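PDB 1U9C: Apc35852 from Geobacillus stearothermophilus, which is of unknown function but belongs to the DJ-1/PfpI family, whose members include chaperones and cysteine proteases. Local coordinates for residues Ser5-Met10 with Gly89-Phe94; Val11-Thr16 with Met102-Asp107. All blocks are in the same frame, centred on the assembly; numbering follows the deposited sequence.

Interaction 1: Ser5-Met10 with Gly89-Phe94; sequences SKRVLM and GFDAIF
Leu9 lays its CB over one face of the Phe90 ring, 3.9 Å from the ring centroid, and with CG anti to its backbone N (chi1 175°) it sends CD2 alongside Ile93, reaching CD1 of that residue at 3.9 Å. Phe90 and Ile93 pack further onto helix 109-120. On the other face of the sheet Val8 meets Ala92 and Phe94 more loosely; Met10 bends at its thioether so that CE comes obliquely against CD2 of Phe94, and both side chains also touch Pro34 of helix 28-40. Between the two layers run the parallel strands 7-10 and 92-94, their axes 4.6 Å apart at closest approach. Leu9 serves both flanks of Ile93, its N donating to Ala92 O at 2.9 Å and its O accepting from Phe94 N. Toward the N-terminal end a side-chain oxygen joins the ladder: Arg7 N donates to the anti lone pair of Asp91 OD2 (2.9 Å, 160°), while Arg7 O still takes the backbone N of Asp91 and, weakly, that of Ala92. The Arg7 guanidinium sits off-centre over the Phe90 face opposite Leu9, the planes 31° apart, and its NH1 reaches Gly89 O at 2.7 Å from above the carbonyl plane; NE is engaged by Asp44. An alanine here would probably leave that Phe90 face without its cation and Asp44 without its salt-bridge partner. At the outer edge Lys6 crosses Asp91 at about a right angle, its NZ in a long salt bridge to OD1 (3.8 Å) that a water spans, and also bonded to Arg223 O. Asp91 thus extends the pairing of the central strands of this alpha/beta sandwich, its negative charge probably steadied by the Arg7 N-H and the nearby lysine.

Interaction 2: Val11-Thr16 with Met102-Asp107; sequences VVTNHT and MFDFPD
The Thr13 hydroxyl donates to Asp104 OD1 at 2.6 Å, while its oxygen accepts the backbone N of His15 (3.0 Å), closing an ST turn just beyond strand 7-12. Torsion chi1 of -173° places OG1 anti to the Thr13 backbone N, from where it can serve both partners. The hydroxyl meets the carboxylate on the syn side, 34° out of its plane. Asp104 OD2 uses its syn lone pair for Asn14 N, a nearly straight bond of 2.9 Å, so that both oxygens of one carboxylate hold consecutive residues of the turn. Beside this grip, CB of Phe103 stands over the centre of the His15 imidazole, 3.4 Å from the ring centroid; the two rings are nearly parallel but slid apart and barely overlap. NE2 of His15 is bonded to Thr17 O. Deeper in, the Phe105 ring turns its edge to the backbone, with CZ 3.5 Å from Val11 O, a buried carbonyl oxygen that lacks a hydrogen-bond partner. The loop after the strand is therefore fastened to Asp104 and its neighbours, and the Thr13 hydroxyl, with one bond given and one accepted, is fixed in its rotation.

How the interactions relate
From the N terminus, strand 7-12 runs through the first segments of both contacts: residues 5-10 enter interaction 1, and residues 11-16 follow directly into interaction 2. The chain then builds helix 28-40 and strand 44-49 before returning at 89-94, where interaction 1 closes a loop of 78 residues. It runs on through strand 92-95 to helix 101-104, and interaction 2 closes a second loop, of 85 residues. The two loops cross rather than nest. Phe94 O and Val11 N, 3.0 Å apart in a probable hydrogen bond, join them across the sheet. Interaction 1 thus pairs neighbouring strands, and interaction 2 ties the loop beyond one to the helix following the other.

Interaction 1: Ser5-Met10 with Gly89-Phe94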
loop_
_atom_site.group_PDB
_atom_site.type_symbol
_atom_site.label_atom_id
_atom_site.label_comp_id
_atom_site.label_asym_id
_atom_site.label_seq_id
_atom_site.Cartn_x
_atom_site.Cartn_y
_atom_site.Cartn_z
ATOM N N SER A 5 -14.271 12.274 -13.313
ATOM C CA SER A 5 -13.707 11.984 -12.022
ATOM C C SER A 5 -12.309 11.412 -12.055
ATOM O O SER A 5 -11.927 10.731 -12.970
ATOM C CB SER A 5 -14.567 10.960 -11.307
ATOM O OG SER A 5 -14.509 9.723 -11.982
ATOM N N LYS A 6 -11.573 11.727 -11.024
ATOM C CA LYS A 6 -10.266 11.104 -10.810
ATOM C C LYS A 6 -10.445 9.600 -10.619
ATOM O O LYS A 6 -11.479 9.110 -10.135
ATOM C CB LYS A 6 -9.652 11.737 -9.570
ATOM C CG LYS A 6 -9.340 13.233 -9.676
ATOM C CD LYS A 6 -8.208 13.503 -10.661
ATOM C CE LYS A 6 -7.857 15.004 -10.780
ATOM N NZ LYS A 6 -6.957 15.272 -11.886
ATOM N N ARG A 7 -9.395 8.887 -10.960
ATOM C CA ARG A 7 -9.369 7.433 -10.954
ATOM C C ARG A 7 -8.230 6.977 -10.081
ATOM O O ARG A 7 -7.097 7.429 -10.184
ATOM C CB ARG A 7 -9.189 6.859 -12.347
ATOM C CG ARG A 7 -10.232 7.240 -13.415
ATOM C CD ARG A 7 -10.095 6.474 -14.709
ATOM N NE ARG A 7 -10.359 5.035 -14.547
ATOM C CZ ARG A 7 -9.672 4.016 -15.098
ATOM N NH1 ARG A 7 -8.588 4.176 -15.853
ATOM N NH2 ARG A 7 -10.083 2.776 -14.847
ATOM N N VAL A 8 -8.525 6.043 -9.201
ATOM C CA VAL A 8 -7.574 5.484 -8.233
ATOM C C VAL A 8 -7.449 3.980 -8.459
ATOM O O VAL A 8 -8.447 3.271 -8.504
ATOM C CB VAL A 8 -7.952 5.770 -6.760
ATOM C CG1 VAL A 8 -6.959 5.199 -5.821
ATOM C CG2 VAL A 8 -8.107 7.256 -6.537
ATOM N N LEU A 9 -6.214 3.512 -8.566
ATOM C CA LEU A 9 -5.912 2.080 -8.647
ATOM C C LEU A 9 -5.500 1.607 -7.253
ATOM O O LEU A 9 -4.551 2.139 -6.684
ATOM C CB LEU A 9 -4.757 1.840 -9.619
ATOM C CG LEU A 9 -4.254 0.404 -9.715
ATOM C CD1 LEU A 9 -5.313 -0.519 -10.278
ATOM C CD2 LEU A 9 -2.976 0.375 -10.543
ATOM N N MET A 10 -6.195 0.620 -6.698
ATOM C CA MET A 10 -5.783 0.020 -5.420
ATOM C C MET A 10 -5.240 -1.366 -5.641
ATOM O O MET A 10 -5.870 -2.095 -6.435
ATOM C CB MET A 10 -6.962 -0.028 -4.455
ATOM C CG MET A 10 -7.519 1.377 -4.150
ATOM S SD MET A 10 -8.790 1.411 -2.854
ATOM C CE MET A 10 -7.782 1.207 -1.395
ATOM N N GLY A 89 -3.806 5.433 -17.083
ATOM C CA GLY A 89 -5.235 5.695 -16.925
ATOM C C GLY A 89 -5.690 6.031 -15.514
ATOM O O GLY A 89 -6.877 6.237 -15.296
ATOM N N PHE A 90 -4.774 6.104 -14.550
ATOM C CA PHE A 90 -5.088 6.390 -13.152
ATOM C C PHE A 90 -4.320 7.583 -12.648
ATOM O O PHE A 90 -3.151 7.722 -12.944
ATOM C CB PHE A 90 -4.749 5.189 -12.292
ATOM C CG PHE A 90 -5.578 4.007 -12.606
ATOM C CD1 PHE A 90 -6.853 3.884 -12.117
ATOM C CD2 PHE A 90 -5.079 3.007 -13.450
ATOM C CE1 PHE A 90 -7.653 2.833 -12.484
ATOM C CE2 PHE A 90 -5.864 1.924 -13.798
ATOM C CZ PHE A 90 -7.150 1.837 -13.304
ATOM N N ASP A 91 -4.942 8.384 -11.801
ATOM C CA ASP A 91 -4.348 9.559 -11.183
ATOM C C ASP A 91 -3.534 9.230 -9.961
ATOM O O ASP A 91 -2.649 9.957 -9.578
ATOM C CB ASP A 91 -5.451 10.524 -10.851
ATOM C CG ASP A 91 -6.244 10.855 -12.049
ATOM O OD1 ASP A 91 -5.792 11.739 -12.837
ATOM O OD2 ASP A 91 -7.348 10.342 -12.337
ATOM N N ALA A 92 -3.839 8.099 -9.313
ATOM C CA ALA A 92 -3.173 7.676 -8.078
ATOM C C ALA A 92 -3.149 6.145 -7.988
ATOM O O ALA A 92 -4.119 5.497 -8.462
ATOM C CB ALA A 92 -3.812 8.244 -6.805
ATOM N N ILE A 93 -2.140 5.610 -7.317
ATOM C CA ILE A 93 -2.133 4.170 -6.927
ATOM C C ILE A 93 -1.999 4.188 -5.423
ATOM O O ILE A 93 -1.269 4.984 -4.811
ATOM C CB ILE A 93 -0.968 3.423 -7.639
ATOM C CG1 ILE A 93 -1.049 1.934 -7.299
ATOM C CG2 ILE A 93 0.395 3.963 -7.298
ATOM C CD1 ILE A 93 -0.016 1.120 -8.127
ATOM N N PHE A 94 -2.725 3.227 -4.800
ATOM C CA PHE A 94 -2.749 3.056 -3.356
ATOM C C PHE A 94 -2.467 1.602 -2.990
ATOM O O PHE A 94 -3.179 0.731 -3.460
ATOM C CB PHE A 94 -4.134 3.490 -2.845
ATOM C CG PHE A 94 -4.185 3.713 -1.357
ATOM C CD1 PHE A 94 -4.099 4.986 -0.821
ATOM C CD2 PHE A 94 -4.243 2.640 -0.457
ATOM C CE1 PHE A 94 -4.108 5.178 0.544
ATOM C CE2 PHE A 94 -4.242 2.863 0.902
ATOM C CZ PHE A 94 -4.172 4.149 1.372
HETATM O O HOH W 1 -4.524 13.865 -11.677
#

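Interaction 2: Val11-Thr16 with Met102-Asp107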
loop_
_atom_site.group_PDB
_atom_site.type_symbol
_atom_site.label_atom_id
_atom_site.label_comp_id
_atom_site.label_asym_id
_atom_site.label_seq_id
_atom_site.Cartn_x
_atom_site.Cartn_y
_atom_site.Cartn_z
ATOM N N VAL A 11 -4.093 -1.695 -5.058
ATOM C CA VAL A 11 -3.493 -3.011 -5.296
ATOM C C VAL A 11 -3.208 -3.651 -3.962
ATOM O O VAL A 11 -2.537 -3.093 -3.108
ATOM C CB VAL A 11 -2.200 -2.898 -6.119
ATOM C CG1 VAL A 11 -1.699 -4.296 -6.471
ATOM C CG2 VAL A 11 -2.384 -2.104 -7.394
ATOM N N VAL A 12 -3.734 -4.872 -3.779
ATOM C CA VAL A 12 -3.561 -5.625 -2.554
ATOM C C VAL A 12 -2.889 -6.993 -2.801
ATOM O O VAL A 12 -2.842 -7.542 -3.885
ATOM C CB VAL A 12 -4.912 -5.815 -1.811
ATOM C CG1 VAL A 12 -5.508 -4.468 -1.498
ATOM C CG2 VAL A 12 -5.898 -6.686 -2.630
ATOM N N THR A 13 -2.364 -7.523 -1.682
ATOM C CA THR A 13 -1.702 -8.848 -1.645
ATOM C C THR A 13 -2.695 -9.983 -1.785
ATOM O O THR A 13 -3.895 -9.859 -1.531
ATOM C CB THR A 13 -0.940 -8.957 -0.307
ATOM O OG1 THR A 13 -0.136 -10.160 -0.272
ATOM C CG2 THR A 13 -1.855 -9.059 0.889
ATOM N N ASN A 14 -2.172 -11.128 -2.222
ATOM C CA ASN A 14 -2.864 -12.389 -2.175
ATOM C C ASN A 14 -2.092 -13.442 -1.359
ATOM O O ASN A 14 -2.477 -14.610 -1.383
ATOM C CB ASN A 14 -3.103 -12.984 -3.558
ATOM C CG ASN A 14 -3.814 -12.041 -4.484
ATOM O OD1 ASN A 14 -3.184 -11.206 -5.088
ATOM N ND2 ASN A 14 -5.157 -12.166 -4.608
ATOM N N HIS A 15 -1.078 -13.024 -0.616
ATOM C CA HIS A 15 -0.194 -13.963 0.036
ATOM C C HIS A 15 -0.621 -14.337 1.413
ATOM O O HIS A 15 -0.905 -13.449 2.229
ATOM C CB HIS A 15 1.209 -13.399 0.112
ATOM C CG HIS A 15 2.220 -14.420 0.457
ATOM N ND1 HIS A 15 2.810 -15.203 -0.496
ATOM C CD2 HIS A 15 2.665 -14.869 1.654
ATOM C CE1 HIS A 15 3.593 -16.100 0.099
ATOM N NE2 HIS A 15 3.544 -15.902 1.409
ATOM N N THR A 16 -0.595 -15.613 1.730
ATOM C CA THR A 16 -0.944 -16.022 3.076
ATOM C C THR A 16 0.164 -16.734 3.861
ATOM O O THR A 16 0.145 -16.756 5.083
ATOM C CB THR A 16 -2.088 -17.000 2.742
ATOM O OG1 THR A 16 -3.296 -16.280 2.420
ATOM C CG2 THR A 16 -2.331 -18.047 3.804
ATOM N N MET A 102 4.841 -8.379 2.000
ATOM C CA MET A 102 6.277 -8.558 2.082
ATOM C C MET A 102 6.717 -9.712 1.226
ATOM O O MET A 102 7.920 -9.803 0.879
ATOM C CB MET A 102 6.696 -8.801 3.540
ATOM C CG MET A 102 6.430 -7.566 4.445
ATOM S SD MET A 102 7.627 -6.251 4.094
ATOM C CE MET A 102 9.142 -6.890 4.883
ATOM N N PHE A 103 5.816 -10.624 0.920
ATOM C CA PHE A 103 6.127 -11.819 0.121
ATOM C C PHE A 103 5.698 -11.777 -1.343
ATOM O O PHE A 103 6.223 -12.560 -2.151
ATOM C CB PHE A 103 5.458 -13.030 0.750
ATOM C CG PHE A 103 5.910 -13.281 2.146
ATOM C CD1 PHE A 103 7.020 -14.062 2.395
ATOM C CD2 PHE A 103 5.260 -12.695 3.201
ATOM C CE1 PHE A 103 7.472 -14.276 3.664
ATOM C CE2 PHE A 103 5.680 -12.909 4.472
ATOM C CZ PHE A 103 6.816 -13.677 4.721
ATOM N N ASP A 104 4.720 -10.973 -1.706
ATOM C CA ASP A 104 4.290 -10.923 -3.113
ATOM C C ASP A 104 4.378 -9.519 -3.746
ATOM O O ASP A 104 4.132 -9.445 -4.950
ATOM C CB ASP A 104 2.893 -11.551 -3.379
ATOM C CG ASP A 104 1.722 -10.867 -2.712
ATOM O OD1 ASP A 104 1.910 -9.931 -1.916
ATOM O OD2 ASP A 104 0.553 -11.246 -3.075
ATOM N N PHE A 105 4.728 -8.463 -3.019
ATOM C CA PHE A 105 4.946 -7.160 -3.656
ATOM C C PHE A 105 6.388 -6.855 -4.097
ATOM O O PHE A 105 6.543 -6.362 -5.198
ATOM C CB PHE A 105 4.508 -5.984 -2.737
ATOM C CG PHE A 105 3.032 -5.702 -2.679
ATOM C CD1 PHE A 105 2.066 -6.517 -3.231
ATOM C CD2 PHE A 105 2.602 -4.499 -2.103
ATOM C CE1 PHE A 105 0.727 -6.179 -3.212
ATOM C CE2 PHE A 105 1.281 -4.180 -2.065
ATOM C CZ PHE A 105 0.344 -4.984 -2.608
ATOM N N PRO A 106 7.422 -7.040 -3.269
ATOM C CA PRO A 106 8.705 -6.445 -3.612
ATOM C C PRO A 106 9.321 -6.915 -4.893
ATOM O O PRO A 106 10.086 -6.148 -5.520
ATOM C CB PRO A 106 9.567 -6.732 -2.396
ATOM C CG PRO A 106 8.973 -7.885 -1.750
ATOM C CD PRO A 106 7.483 -7.753 -1.971
ATOM N N ASP A 107 9.135 -8.193 -5.249
ATOM C CA ASP A 107 9.771 -8.777 -6.411
ATOM C C ASP A 107 8.801 -9.008 -7.561
ATOM O O ASP A 107 9.135 -9.645 -8.540
ATOM C CB ASP A 107 10.432 -10.084 -6.004
ATOM C CG ASP A 107 11.534 -9.865 -5.005
ATOM O OD1 ASP A 107 12.356 -8.938 -5.174
ATOM O OD2 ASP A 107 11.676 -10.640 -4.042
#